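Local coordinates for protein aromatic amino acid aminotransferase I (Candida albicans WO-1, PDB 6HNU) that probably catalyses the pyridoxal-phosphate-dependent transfer of an amino group from aromatic L-amino acids to 2-oxoglutarate, giving aromatic oxo-acids and L-glutamate, at residues Thr215-Ser223 with Pro388-Val396; Val269-Leu279 with Ser350-Arg360. All coordinates share one frame; numbering follows the deposited sequence.

Contact 1: residues Thr215-Ser223 with Pro388-Val396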
ATOM      1  N   THR B 215     -17.478   1.833  16.796  1.00 15.33           N
ATOM      2  CA  THR B 215     -17.502   0.588  17.601  1.00 15.13           C
ATOM      3  C   THR B 215     -16.152   0.362  18.284  1.00 15.11           C
ATOM      4  O   THR B 215     -15.150   0.107  17.587  1.00 16.45           O
ATOM      5  CB  THR B 215     -17.910  -0.625  16.756  1.00 16.08           C
ATOM      6  OG1 THR B 215     -19.054  -0.246  15.983  1.00 16.42           O
ATOM      7  CG2 THR B 215     -18.234  -1.825  17.615  1.00 15.68           C
ATOM      8  N   GLY B 216     -16.096   0.417  19.614  1.00 15.13           N
ATOM      9  CA  GLY B 216     -14.816   0.214  20.319  1.00 14.69           C
ATOM     10  C   GLY B 216     -13.889   1.400  20.057  1.00 14.01           C
ATOM     11  O   GLY B 216     -12.665   1.190  19.744  1.00 15.19           O
ATOM     12  N   GLN B 217     -14.485   2.583  20.030  1.00 15.42           N
ATOM     13  CA  GLN B 217     -13.864   3.884  19.680  1.00 16.14           C
ATOM     14  C   GLN B 217     -12.476   3.972  20.334  1.00 16.99           C
ATOM     15  O   GLN B 217     -12.344   3.594  21.489  1.00 17.09           O
ATOM     16  CB  GLN B 217     -14.746   5.019  20.161  1.00 16.24           C
ATOM     17  CG  GLN B 217     -14.544   6.369  19.492  1.00 16.11           C
ATOM     18  CD  GLN B 217     -13.392   7.202  20.023  1.00 16.75           C
ATOM     19  OE1 GLN B 217     -12.949   7.053  21.164  1.00 15.22           O
ATOM     20  NE2 GLN B 217     -12.894   8.083  19.164  1.00 16.14           N
ATOM     21  N   ASN B 218     -11.466   4.404  19.567  1.00 17.54           N
ATOM     22  CA  ASN B 218     -10.081   4.591  20.057  1.00 15.14           C
ATOM     23  C   ASN B 218      -9.892   6.093  20.277  1.00 14.29           C
ATOM     24  O   ASN B 218      -9.901   6.834  19.288  1.00 13.63           O
ATOM     25  CB  ASN B 218      -9.105   4.017  19.034  1.00 16.17           C
ATOM     26  CG  ASN B 218      -7.647   4.140  19.404  1.00 17.16           C
ATOM     27  OD1 ASN B 218      -7.309   4.554  20.507  1.00 19.25           O
ATOM     28  ND2 ASN B 218      -6.772   3.716  18.511  1.00 17.68           N
ATOM     29  N   PRO B 219      -9.642   6.614  21.506  1.00 13.57           N
ATOM     30  CA  PRO B 219      -9.293   5.863  22.720  1.00 13.93           C
ATOM     31  C   PRO B 219     -10.355   5.587  23.800  1.00 15.24           C
ATOM     32  O   PRO B 219     -10.015   4.958  24.776  1.00 16.72           O
ATOM     33  CB  PRO B 219      -8.333   6.894  23.367  1.00 13.66           C
ATOM     34  CG  PRO B 219      -9.022   8.188  23.149  1.00 13.49           C
ATOM     35  CD  PRO B 219      -9.538   8.063  21.746  1.00 13.93           C
ATOM     36  N   THR B 220     -11.586   6.049  23.623  1.00 17.23           N
ATOM     37  CA  THR B 220     -12.609   6.143  24.707  1.00 19.14           C
ATOM     38  C   THR B 220     -13.147   4.753  25.062  1.00 21.16           C
ATOM     39  O   THR B 220     -13.529   4.559  26.226  1.00 19.13           O
ATOM     40  CB  THR B 220     -13.724   7.125  24.375  1.00 18.45           C
ATOM     41  OG1 THR B 220     -14.441   6.585  23.255  1.00 16.86           O
ATOM     42  CG2 THR B 220     -13.208   8.518  24.101  1.00 17.96           C
ATOM     43  N   GLY B 221     -13.081   3.782  24.150  1.00 20.00           N
ATOM     44  CA  GLY B 221     -13.663   2.451  24.395  1.00 19.33           C
ATOM     45  C   GLY B 221     -15.178   2.546  24.356  1.00 19.28           C
ATOM     46  O   GLY B 221     -15.860   1.542  24.627  1.00 19.95           O
ATOM     47  N   SER B 222     -15.709   3.694  23.940  1.00 19.72           N
ATOM     48  CA  SER B 222     -17.155   3.926  23.781  1.00 18.79           C
ATOM     49  C   SER B 222     -17.680   3.240  22.491  1.00 19.40           C
ATOM     50  O   SER B 222     -16.934   2.984  21.541  1.00 18.67           O
ATOM     51  CB  SER B 222     -17.442   5.428  23.814  1.00 19.59           C
ATOM     52  OG  SER B 222     -17.076   6.043  22.598  1.00 19.64           O
ATOM     53  N   SER B 223     -18.954   2.940  22.404  1.00 17.88           N
ATOM     54  CA  SER B 223     -19.556   2.499  21.117  1.00 18.75           C
ATOM     55  C   SER B 223     -20.852   3.261  20.935  1.00 20.46           C
ATOM     56  O   SER B 223     -21.652   3.292  21.903  1.00 24.22           O
ATOM     57  CB  SER B 223     -19.798   0.992  21.065  1.00 16.98           C
ATOM     58  OG  SER B 223     -18.661   0.239  21.383  1.00 16.83           O
ATOM     59  N   PRO B 388     -16.792  -1.096  28.594  1.00 22.54           N
ATOM     60  CA  PRO B 388     -17.037  -1.162  27.153  1.00 22.91           C
ATOM     61  C   PRO B 388     -17.977  -2.319  26.763  1.00 21.44           C
ATOM     62  O   PRO B 388     -17.932  -3.362  27.382  1.00 21.40           O
ATOM     63  CB  PRO B 388     -15.660  -1.441  26.526  1.00 22.61           C
ATOM     64  CG  PRO B 388     -14.657  -1.156  27.615  1.00 24.49           C
ATOM     65  CD  PRO B 388     -15.393  -1.327  28.927  1.00 20.68           C
ATOM     66  N   VAL B 389     -18.806  -2.081  25.756  1.00 21.51           N
ATOM     67  CA  VAL B 389     -19.612  -3.119  25.038  1.00 21.59           C
ATOM     68  C   VAL B 389     -18.874  -3.623  23.788  1.00 21.26           C
ATOM     69  O   VAL B 389     -19.352  -4.621  23.209  1.00 20.94           O
ATOM     70  CB  VAL B 389     -20.990  -2.582  24.644  1.00 25.05           C
ATOM     71  CG1 VAL B 389     -21.776  -2.072  25.857  1.00 29.96           C
ATOM     72  CG2 VAL B 389     -20.896  -1.523  23.559  1.00 25.57           C
ATOM     73  N   ALA B 390     -17.774  -2.982  23.363  1.00 19.37           N
ATOM     74  CA  ALA B 390     -17.000  -3.414  22.172  1.00 19.64           C
ATOM     75  C   ALA B 390     -15.573  -2.893  22.244  1.00 20.05           C
ATOM     76  O   ALA B 390     -15.328  -1.885  22.894  1.00 21.28           O
ATOM     77  CB  ALA B 390     -17.681  -2.945  20.907  1.00 18.25           C
ATOM     78  N   GLY B 391     -14.655  -3.591  21.616  1.00 19.26           N
ATOM     79  CA  GLY B 391     -13.293  -3.082  21.401  1.00 19.79           C
ATOM     80  C   GLY B 391     -12.263  -3.684  22.329  1.00 18.55           C
ATOM     81  O   GLY B 391     -12.583  -4.645  23.085  1.00 17.48           O
ATOM     82  N   MET B 392     -11.036  -3.162  22.244  1.00 18.86           N
ATOM     83  CA  MET B 392      -9.880  -3.675  23.001  1.00 19.48           C
ATOM     84  C   MET B 392      -9.511  -2.701  24.123  1.00 18.95           C
ATOM     85  O   MET B 392      -8.642  -3.052  24.916  1.00 21.19           O
ATOM     86  CB  MET B 392      -8.680  -3.954  22.094  1.00 22.09           C
ATOM     87  CG  MET B 392      -8.190  -2.770  21.299  1.00 22.63           C
ATOM     88  SD  MET B 392      -6.687  -3.176  20.425  1.00 24.31           S
ATOM     89  CE  MET B 392      -7.116  -4.729  19.650  1.00 24.16           C
ATOM     90  N   PHE B 393     -10.195  -1.581  24.236  1.00 17.91           N
ATOM     91  CA  PHE B 393      -9.785  -0.495  25.164  1.00 19.12           C
ATOM     92  C   PHE B 393     -10.784  -0.306  26.291  1.00 20.54           C
ATOM     93  O   PHE B 393     -12.007  -0.441  26.121  1.00 22.49           O
ATOM     94  CB  PHE B 393      -9.644   0.819  24.404  1.00 17.96           C
ATOM     95  CG  PHE B 393      -8.624   0.745  23.298  1.00 17.69           C
ATOM     96  CD1 PHE B 393      -7.293   0.498  23.579  1.00 18.09           C
ATOM     97  CD2 PHE B 393      -8.998   0.984  21.976  1.00 18.14           C
ATOM     98  CE1 PHE B 393      -6.347   0.475  22.559  1.00 18.47           C
ATOM     99  CE2 PHE B 393      -8.049   0.953  20.969  1.00 17.88           C
ATOM    100  CZ  PHE B 393      -6.740   0.668  21.255  1.00 18.44           C
ATOM    101  N   PHE B 394     -10.235   0.043  27.451  1.00 22.86           N
ATOM    102  CA  PHE B 394     -11.001   0.510  28.625  1.00 20.78           C
ATOM    103  C   PHE B 394     -10.455   1.887  29.011  1.00 20.20           C
ATOM    104  O   PHE B 394      -9.336   2.203  28.648  1.00 18.48           O
ATOM    105  CB  PHE B 394     -10.880  -0.495  29.778  1.00 22.76           C
ATOM    106  CG  PHE B 394      -9.517  -0.674  30.383  1.00 23.14           C
ATOM    107  CD1 PHE B 394      -9.107   0.123  31.441  1.00 24.94           C
ATOM    108  CD2 PHE B 394      -8.643  -1.630  29.904  1.00 24.73           C
ATOM    109  CE1 PHE B 394      -7.852  -0.045  31.987  1.00 25.31           C
ATOM    110  CE2 PHE B 394      -7.387  -1.795  30.457  1.00 27.18           C
ATOM    111  CZ  PHE B 394      -6.989  -0.995  31.501  1.00 26.05           C
ATOM    112  N   THR B 395     -11.264   2.709  29.640  1.00 19.77           N
ATOM    113  CA  THR B 395     -10.789   4.001  30.188  1.00 21.82           C
ATOM    114  C   THR B 395     -11.130   4.124  31.673  1.00 24.71           C
ATOM    115  O   THR B 395     -12.167   3.585  32.124  1.00 22.30           O
ATOM    116  CB  THR B 395     -11.302   5.175  29.371  1.00 20.71           C
ATOM    117  OG1 THR B 395     -12.732   5.146  29.354  1.00 21.77           O
ATOM    118  CG2 THR B 395     -10.701   5.142  27.988  1.00 20.52           C
ATOM    119  N   VAL B 396     -10.235   4.813  32.394  1.00 23.57           N
ATOM    120  CA  VAL B 396     -10.505   5.298  33.767  1.00 22.97           C
ATOM    121  C   VAL B 396     -10.523   6.819  33.721  1.00 21.54           C
ATOM    122  O   VAL B 396      -9.532   7.369  33.265  1.00 23.23           O
ATOM    123  CB  VAL B 396      -9.438   4.794  34.731  1.00 25.09           C
ATOM    124  CG1 VAL B 396      -9.732   5.282  36.137  1.00 26.82           C
ATOM    125  CG2 VAL B 396      -9.325   3.288  34.681  1.00 28.11           C
TER
HETATM  126  O   HOH W   1     -11.215  -0.911  20.307  1.00 17.03           O
HETATM  127  O   HOH W   2     -14.718   3.218  28.113  1.00 36.31           O
HETATM  128  O   HOH W   3     -18.185   0.390  24.162  1.00 21.55           O

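Contact 2: residues Val269-Leu279 with Ser350-Arg360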
ATOM      1  N   VAL B 269     -24.049 -15.487  23.374  1.00 34.94           N
ATOM      2  CA  VAL B 269     -24.907 -15.836  22.199  1.00 30.44           C
ATOM      3  C   VAL B 269     -24.763 -17.342  21.960  1.00 31.78           C
ATOM      4  O   VAL B 269     -23.660 -17.859  22.167  1.00 32.86           O
ATOM      5  CB  VAL B 269     -24.550 -15.004  20.951  1.00 31.09           C
ATOM      6  CG1 VAL B 269     -24.915 -13.540  21.152  1.00 30.47           C
ATOM      7  CG2 VAL B 269     -23.083 -15.162  20.589  1.00 31.43           C
ATOM      8  N   HIS B 270     -25.841 -18.026  21.569  1.00 33.77           N
ATOM      9  CA  HIS B 270     -25.897 -19.514  21.522  1.00 38.88           C
ATOM     10  C   HIS B 270     -25.733 -20.027  20.087  1.00 36.39           C
ATOM     11  O   HIS B 270     -25.509 -21.240  19.959  1.00 36.76           O
ATOM     12  CB  HIS B 270     -27.208 -20.044  22.141  1.00 46.87           C
ATOM     13  CG  HIS B 270     -27.433 -19.621  23.559  1.00 59.00           C
ATOM     14  ND1 HIS B 270     -28.627 -19.050  23.984  1.00 68.35           N
ATOM     15  CD2 HIS B 270     -26.628 -19.669  24.648  1.00 66.07           C
ATOM     16  CE1 HIS B 270     -28.545 -18.770  25.272  1.00 71.93           C
ATOM     17  NE2 HIS B 270     -27.326 -19.142  25.706  1.00 66.46           N
ATOM     18  N   ASP B 271     -25.871 -19.181  19.052  1.00 31.12           N
ATOM     19  CA  ASP B 271     -25.811 -19.645  17.633  1.00 32.54           C
ATOM     20  C   ASP B 271     -25.643 -18.473  16.652  1.00 28.73           C
ATOM     21  O   ASP B 271     -25.648 -17.308  17.080  1.00 26.80           O
ATOM     22  CB  ASP B 271     -27.051 -20.481  17.294  1.00 34.41           C
ATOM     23  CG  ASP B 271     -28.349 -19.783  17.652  1.00 39.15           C
ATOM     24  OD1 ASP B 271     -28.401 -18.546  17.557  1.00 37.86           O
ATOM     25  OD2 ASP B 271     -29.296 -20.470  18.054  1.00 45.04           O
ATOM     26  N   HIS B 272     -25.552 -18.771  15.355  1.00 27.44           N
ATOM     27  CA  HIS B 272     -25.220 -17.761  14.315  1.00 27.66           C
ATOM     28  C   HIS B 272     -26.308 -16.686  14.281  1.00 31.18           C
ATOM     29  O   HIS B 272     -25.957 -15.487  14.107  1.00 26.62           O
ATOM     30  CB  HIS B 272     -24.961 -18.411  12.957  1.00 25.99           C
ATOM     31  CG  HIS B 272     -23.706 -19.222  12.914  1.00 22.25           C
ATOM     32  ND1 HIS B 272     -23.232 -19.776  11.754  1.00 23.66           N
ATOM     33  CD2 HIS B 272     -22.803 -19.539  13.858  1.00 23.09           C
ATOM     34  CE1 HIS B 272     -22.138 -20.452  11.992  1.00 22.36           C
ATOM     35  NE2 HIS B 272     -21.817 -20.299  13.270  1.00 21.38           N
ATOM     36  N   ASP B 273     -27.571 -17.082  14.457  1.00 31.60           N
ATOM     37  CA  ASP B 273     -28.726 -16.144  14.426  1.00 36.44           C
ATOM     38  C   ASP B 273     -28.661 -15.153  15.592  1.00 28.79           C
ATOM     39  O   ASP B 273     -28.871 -13.969  15.329  1.00 28.84           O
ATOM     40  CB  ASP B 273     -30.063 -16.883  14.453  1.00 43.27           C
ATOM     41  CG  ASP B 273     -30.364 -17.623  13.161  1.00 50.34           C
ATOM     42  OD1 ASP B 273     -29.934 -17.143  12.059  1.00 52.85           O
ATOM     43  OD2 ASP B 273     -31.021 -18.684  13.268  1.00 58.18           O
ATOM     44  N   GLU B 274     -28.448 -15.620  16.820  1.00 25.94           N
ATOM     45  CA  GLU B 274     -28.346 -14.753  18.023  1.00 27.63           C
ATOM     46  C   GLU B 274     -27.159 -13.820  17.811  1.00 23.97           C
ATOM     47  O   GLU B 274     -27.268 -12.630  18.129  1.00 23.76           O
ATOM     48  CB  GLU B 274     -28.144 -15.536  19.327  1.00 30.81           C
ATOM     49  CG  GLU B 274     -29.412 -16.197  19.846  1.00 34.49           C
ATOM     50  CD  GLU B 274     -29.328 -16.778  21.249  1.00 36.73           C
ATOM     51  OE1 GLU B 274     -28.246 -16.759  21.867  1.00 35.70           O
ATOM     52  OE2 GLU B 274     -30.369 -17.235  21.730  1.00 45.48           O
ATOM     53  N   PHE B 275     -26.058 -14.341  17.279  1.00 23.11           N
ATOM     54  CA  PHE B 275     -24.837 -13.525  17.062  1.00 21.84           C
ATOM     55  C   PHE B 275     -25.168 -12.330  16.159  1.00 22.32           C
ATOM     56  O   PHE B 275     -24.918 -11.188  16.589  1.00 21.45           O
ATOM     57  CB  PHE B 275     -23.704 -14.357  16.486  1.00 20.98           C
ATOM     58  CG  PHE B 275     -22.493 -13.564  16.082  1.00 21.39           C
ATOM     59  CD1 PHE B 275     -21.701 -12.952  17.034  1.00 21.43           C
ATOM     60  CD2 PHE B 275     -22.158 -13.417  14.732  1.00 22.64           C
ATOM     61  CE1 PHE B 275     -20.544 -12.274  16.656  1.00 21.93           C
ATOM     62  CE2 PHE B 275     -21.008 -12.738  14.359  1.00 23.39           C
ATOM     63  CZ  PHE B 275     -20.210 -12.157  15.331  1.00 21.83           C
ATOM     64  N   LEU B 276     -25.717 -12.588  14.969  1.00 22.48           N
ATOM     65  CA  LEU B 276     -25.990 -11.542  13.956  1.00 24.50           C
ATOM     66  C   LEU B 276     -27.025 -10.551  14.518  1.00 26.74           C
ATOM     67  O   LEU B 276     -26.935  -9.347  14.176  1.00 26.31           O
ATOM     68  CB  LEU B 276     -26.470 -12.178  12.645  1.00 25.56           C
ATOM     69  CG  LEU B 276     -25.436 -12.970  11.842  1.00 27.03           C
ATOM     70  CD1 LEU B 276     -26.081 -13.515  10.575  1.00 28.25           C
ATOM     71  CD2 LEU B 276     -24.189 -12.162  11.483  1.00 27.07           C
ATOM     72  N   LYS B 277     -27.978 -11.020  15.326  1.00 25.20           N
ATOM     73  CA  LYS B 277     -29.021 -10.137  15.910  1.00 26.47           C
ATOM     74  C   LYS B 277     -28.418  -9.238  16.995  1.00 22.41           C
ATOM     75  O   LYS B 277     -29.010  -8.173  17.245  1.00 23.84           O
ATOM     76  CB  LYS B 277     -30.203 -10.909  16.516  1.00 31.24           C
ATOM     77  CG  LYS B 277     -31.393 -11.061  15.579  1.00 39.75           C
ATOM     78  CD  LYS B 277     -32.458 -12.027  16.058  1.00 46.07           C
ATOM     79  CE  LYS B 277     -33.366 -12.518  14.942  1.00 51.41           C
ATOM     80  NZ  LYS B 277     -32.819 -13.735  14.288  1.00 52.65           N
ATOM     81  N   ALA B 278     -27.355  -9.674  17.649  1.00 20.17           N
ATOM     82  CA  ALA B 278     -26.740  -8.955  18.792  1.00 21.93           C
ATOM     83  C   ALA B 278     -25.889  -7.773  18.308  1.00 23.97           C
ATOM     84  O   ALA B 278     -25.638  -6.873  19.135  1.00 23.98           O
ATOM     85  CB  ALA B 278     -25.914  -9.886  19.618  1.00 24.99           C
ATOM     86  N   LEU B 279     -25.395  -7.801  17.065  1.00 21.88           N
ATOM     87  CA  LEU B 279     -24.414  -6.821  16.548  1.00 19.89           C
ATOM     88  C   LEU B 279     -25.101  -5.460  16.411  1.00 20.79           C
ATOM     89  O   LEU B 279     -26.257  -5.405  16.014  1.00 20.35           O
ATOM     90  CB  LEU B 279     -23.867  -7.348  15.216  1.00 20.19           C
ATOM     91  CG  LEU B 279     -23.059  -8.642  15.322  1.00 19.91           C
ATOM     92  CD1 LEU B 279     -22.625  -9.116  13.958  1.00 20.46           C
ATOM     93  CD2 LEU B 279     -21.857  -8.479  16.234  1.00 22.51           C
ATOM     94  N   SER B 350     -19.939 -20.074   7.332  1.00 19.87           N
ATOM     95  CA  SER B 350     -20.332 -20.681   8.617  1.00 20.33           C
ATOM     96  C   SER B 350     -19.135 -20.633   9.568  1.00 18.18           C
ATOM     97  O   SER B 350     -19.315 -20.299  10.740  1.00 17.29           O
ATOM     98  CB  SER B 350     -20.837 -22.118   8.408  1.00 22.42           C
ATOM     99  OG  SER B 350     -21.394 -22.614   9.610  1.00 22.91           O
ATOM    100  N   GLY B 351     -17.978 -21.091   9.102  1.00 18.37           N
ATOM    101  CA  GLY B 351     -16.731 -21.156   9.883  1.00 18.06           C
ATOM    102  C   GLY B 351     -16.251 -19.768  10.257  1.00 17.05           C
ATOM    103  O   GLY B 351     -15.779 -19.599  11.367  1.00 16.80           O
ATOM    104  N   TYR B 352     -16.377 -18.799   9.357  1.00 17.84           N
ATOM    105  CA  TYR B 352     -15.906 -17.420   9.659  1.00 17.88           C
ATOM    106  C   TYR B 352     -16.798 -16.893  10.790  1.00 17.79           C
ATOM    107  O   TYR B 352     -16.302 -16.283  11.743  1.00 19.80           O
ATOM    108  CB  TYR B 352     -15.936 -16.538   8.407  1.00 16.83           C
ATOM    109  CG  TYR B 352     -15.317 -15.178   8.612  1.00 16.19           C
ATOM    110  CD1 TYR B 352     -14.044 -15.060   9.147  1.00 17.97           C
ATOM    111  CD2 TYR B 352     -15.971 -14.019   8.206  1.00 17.91           C
ATOM    112  CE1 TYR B 352     -13.464 -13.818   9.340  1.00 18.21           C
ATOM    113  CE2 TYR B 352     -15.395 -12.772   8.384  1.00 17.49           C
ATOM    114  CZ  TYR B 352     -14.119 -12.680   8.915  1.00 17.18           C
ATOM    115  OH  TYR B 352     -13.539 -11.458   9.149  1.00 18.61           O
ATOM    116  N   LEU B 353     -18.109 -17.114  10.699  1.00 18.57           N
ATOM    117  CA  LEU B 353     -19.012 -16.729  11.806  1.00 18.13           C
ATOM    118  C   LEU B 353     -18.555 -17.435  13.087  1.00 18.28           C
ATOM    119  O   LEU B 353     -18.566 -16.778  14.125  1.00 18.70           O
ATOM    120  CB  LEU B 353     -20.454 -17.057  11.436  1.00 18.30           C
ATOM    121  CG  LEU B 353     -21.079 -16.169  10.379  1.00 18.94           C
ATOM    122  CD1 LEU B 353     -22.457 -16.708  10.002  1.00 20.12           C
ATOM    123  CD2 LEU B 353     -21.170 -14.713  10.839  1.00 20.89           C
ATOM    124  N   ASP B 354     -18.201 -18.732  13.038  1.00 17.82           N
ATOM    125  CA  ASP B 354     -17.735 -19.427  14.255  1.00 18.39           C
ATOM    126  C   ASP B 354     -16.518 -18.677  14.816  1.00 17.95           C
ATOM    127  O   ASP B 354     -16.349 -18.585  16.073  1.00 17.16           O
ATOM    128  CB  ASP B 354     -17.379 -20.890  13.988  1.00 19.51           C
ATOM    129  CG  ASP B 354     -18.523 -21.810  13.579  1.00 19.46           C
ATOM    130  OD1 ASP B 354     -19.646 -21.588  14.033  1.00 21.28           O
ATOM    131  OD2 ASP B 354     -18.231 -22.798  12.879  1.00 22.60           O
ATOM    132  N   TRP B 355     -15.628 -18.248  13.927  1.00 17.67           N
ATOM    133  CA  TRP B 355     -14.399 -17.548  14.333  1.00 17.07           C
ATOM    134  C   TRP B 355     -14.773 -16.241  15.040  1.00 17.48           C
ATOM    135  O   TRP B 355     -14.206 -15.951  16.130  1.00 18.17           O
ATOM    136  CB  TRP B 355     -13.485 -17.320  13.132  1.00 17.76           C
ATOM    137  CG  TRP B 355     -12.267 -16.551  13.514  1.00 16.00           C
ATOM    138  CD1 TRP B 355     -12.077 -15.202  13.437  1.00 16.46           C
ATOM    139  CD2 TRP B 355     -11.095 -17.101  14.101  1.00 16.19           C
ATOM    140  NE1 TRP B 355     -10.822 -14.885  13.865  1.00 16.67           N
ATOM    141  CE2 TRP B 355     -10.198 -16.021  14.300  1.00 16.59           C
ATOM    142  CE3 TRP B 355     -10.672 -18.401  14.403  1.00 17.48           C
ATOM    143  CZ2 TRP B 355      -8.911 -16.207  14.798  1.00 18.08           C
ATOM    144  CZ3 TRP B 355      -9.399 -18.578  14.903  1.00 18.44           C
ATOM    145  CH2 TRP B 355      -8.531 -17.501  15.110  1.00 17.89           C
ATOM    146  N   LEU B 356     -15.683 -15.473  14.456  1.00 17.99           N
ATOM    147  CA  LEU B 356     -16.134 -14.165  15.021  1.00 18.13           C
ATOM    148  C   LEU B 356     -16.869 -14.380  16.351  1.00 19.06           C
ATOM    149  O   LEU B 356     -16.712 -13.533  17.260  1.00 17.11           O
ATOM    150  CB  LEU B 356     -17.005 -13.458  13.986  1.00 18.24           C
ATOM    151  CG  LEU B 356     -16.330 -13.216  12.643  1.00 19.09           C
ATOM    152  CD1 LEU B 356     -17.311 -12.533  11.721  1.00 19.18           C
ATOM    153  CD2 LEU B 356     -15.048 -12.390  12.783  1.00 20.20           C
ATOM    154  N   ILE B 357     -17.560 -15.519  16.534  1.00 18.55           N
ATOM    155  CA  ILE B 357     -18.266 -15.824  17.807  1.00 18.21           C
ATOM    156  C   ILE B 357     -17.234 -16.203  18.883  1.00 17.90           C
ATOM    157  O   ILE B 357     -17.381 -15.774  20.039  1.00 19.35           O
ATOM    158  CB  ILE B 357     -19.333 -16.912  17.524  1.00 18.75           C
ATOM    159  CG1 ILE B 357     -20.515 -16.290  16.781  1.00 18.48           C
ATOM    160  CG2 ILE B 357     -19.767 -17.620  18.802  1.00 19.84           C
ATOM    161  CD1 ILE B 357     -21.336 -17.289  16.030  1.00 20.68           C
ATOM    162  N   GLY B 358     -16.186 -16.924  18.504  1.00 19.75           N
ATOM    163  CA  GLY B 358     -15.037 -17.254  19.362  1.00 20.91           C
ATOM    164  C   GLY B 358     -14.296 -15.977  19.753  1.00 21.92           C
ATOM    165  O   GLY B 358     -13.948 -15.805  20.950  1.00 20.06           O
ATOM    166  N   LEU B 359     -14.108 -15.065  18.801  1.00 20.85           N
ATOM    167  CA  LEU B 359     -13.451 -13.760  19.066  1.00 19.70           C
ATOM    168  C   LEU B 359     -14.281 -12.972  20.094  1.00 19.33           C
ATOM    169  O   LEU B 359     -13.681 -12.481  21.064  1.00 21.27           O
ATOM    170  CB  LEU B 359     -13.264 -13.047  17.723  1.00 20.61           C
ATOM    171  CG  LEU B 359     -12.411 -11.784  17.723  1.00 22.52           C
ATOM    172  CD1 LEU B 359     -10.984 -12.075  18.166  1.00 22.83           C
ATOM    173  CD2 LEU B 359     -12.393 -11.159  16.324  1.00 23.46           C
ATOM    174  N   ARG B 360     -15.591 -12.851  19.900  1.00 18.58           N
ATOM    175  CA  ARG B 360     -16.551 -12.253  20.861  1.00 18.68           C
ATOM    176  C   ARG B 360     -16.376 -12.859  22.265  1.00 21.86           C
ATOM    177  O   ARG B 360     -16.217 -12.083  23.211  1.00 19.79           O
ATOM    178  CB  ARG B 360     -17.974 -12.417  20.341  1.00 19.76           C
ATOM    179  CG  ARG B 360     -19.046 -11.893  21.288  1.00 18.60           C
ATOM    180  CD  ARG B 360     -20.414 -12.154  20.710  1.00 20.97           C
ATOM    181  NE  ARG B 360     -21.519 -11.550  21.441  1.00 21.05           N
ATOM    182  CZ  ARG B 360     -22.004 -10.338  21.204  1.00 21.48           C
ATOM    183  NH1 ARG B 360     -21.467  -9.571  20.268  1.00 20.64           N
ATOM    184  NH2 ARG B 360     -23.007  -9.892  21.928  1.00 22.77           N
TER
HETATM  185  O   HOH W   4     -23.206  -7.232  20.523  1.00 27.75           O

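Contact 1: residues Thr215-Ser223 with Pro388-Val396
Asn-218 and Phe-393 meet where the loop after strand 209-212, carrying the cis Asn-Pro peptide of this fold-type I aminotransferase, packs on the start of strand 393-399. The amide of Asn-218 slants across one corner of the phenyl ring, the two planes 30° apart, with CG 3.6 Å from CE2 of Phe-393. CG of Asn-218 stands anti to the backbone N (chi1 180°), which carries the amide out to the cofactor: ND2 donates to O3 of pyridoxal phosphate, while Arg-463 grips OD1. Met-392 CG lies over the centre of the Phe-393 ring, on one face.

Two residues earlier in the loop, Gly-216 meets Gly-391, their CA atoms 3.8 Å apart with no side chain between them. Beside them the methyl of Ala-390 touches two side chains, its CB 3.5 Å from CG2 of Thr-215 and 3.4 Å from OG of Ser-223. That hydroxyl also takes the N-H of Gly-216.

Waters link the two backbones. One gives a proton to Gly-216 O and accepts from Met-392 N; another donates to Gly-221 O at 2.6 Å and accepts from Val-389 N at 3.0 Å.

Contact 2: residues Val269-Leu279 with Ser350-Arg360
His-272 and Phe-275, one turn apart on helix 272-278, are the two knobs that enter holes on helix 334-377. The imidazole of His-272 sits among Ser-350, Leu-353, Asp-354 and Ile-357. Its NE2 donates to OD1 of Asp-354 at 2.6 Å, fairly straight at 161°. The oxygen lies in the ring plane, yet the N-H meets the carboxylate from above that group's own plane. Over one face of the imidazole Leu-353 places its CB, 3.9 Å from the ring centroid, a CH-pi contact, with the aspartate at the edge.

Phe-275 fills the second hole: its CG stands anti to the backbone N (chi1 173°), which carries the ring in among Leu-353, Leu-356, Ile-357 and Arg-360. CG1 of Ile-357 presses on one ring face, 3.4 Å from Phe-275 CG and displaced toward the rim, while Leu-279 CD1 covers the opposite face. At the edge are Leu-353 CD2 and the CD methylene of Arg-360. The arginine runs extended past the phenylalanine, its guanidinium plane almost perpendicular to the ring. The guanidinium nitrogens lie against Val-269, Ala-278 and Leu-279, with NH2 of Arg-360 3.7 Å from Ala-278 CB. Val-269 crosses the arginine chain at about a right angle, with CG1 3.9 Å from Arg-360 NE.

Further out, polar partners set these groups in place. Glu-255 forms a salt bridge with Arg-360 NE and also accepts from Val-269 N, and a water joins Arg-360 NH1 to Ala-278 O. Ser-66 holds OD2 of Asp-354. At the start of the short helix, Asp-271 OD1 accepts from Glu-274 N at 3.0 Å. His-272 and Phe-275 thus make knobs-into-holes packing of an N-capped short helix on a long one, segments 272-278 and 350-360 crossing at 63°.

Contact 1 and contact 2 do not touch: their nearest atoms are about 6 Å apart and their centres about 20 Å. Along the chain, 269-279 and 350-360 both fall between 215-223 and 388-396, and helix 334-377 serves both, since Pro-388, Met-392, Phe-394 and Val-396 of contact 1 also rest on it through Tyr-363, Ile-371 and Leu-374. Their relation to the active site differs. Asn-218 in contact 1 lies about 3 Å from bound pyridoxal phosphate by its side chain and also touches the bound phenylalanine. Contact 2 stays outside the site, with the side chain of Leu-356 about 14 Å from the cofactor and about 11 Å from that of Ser-297.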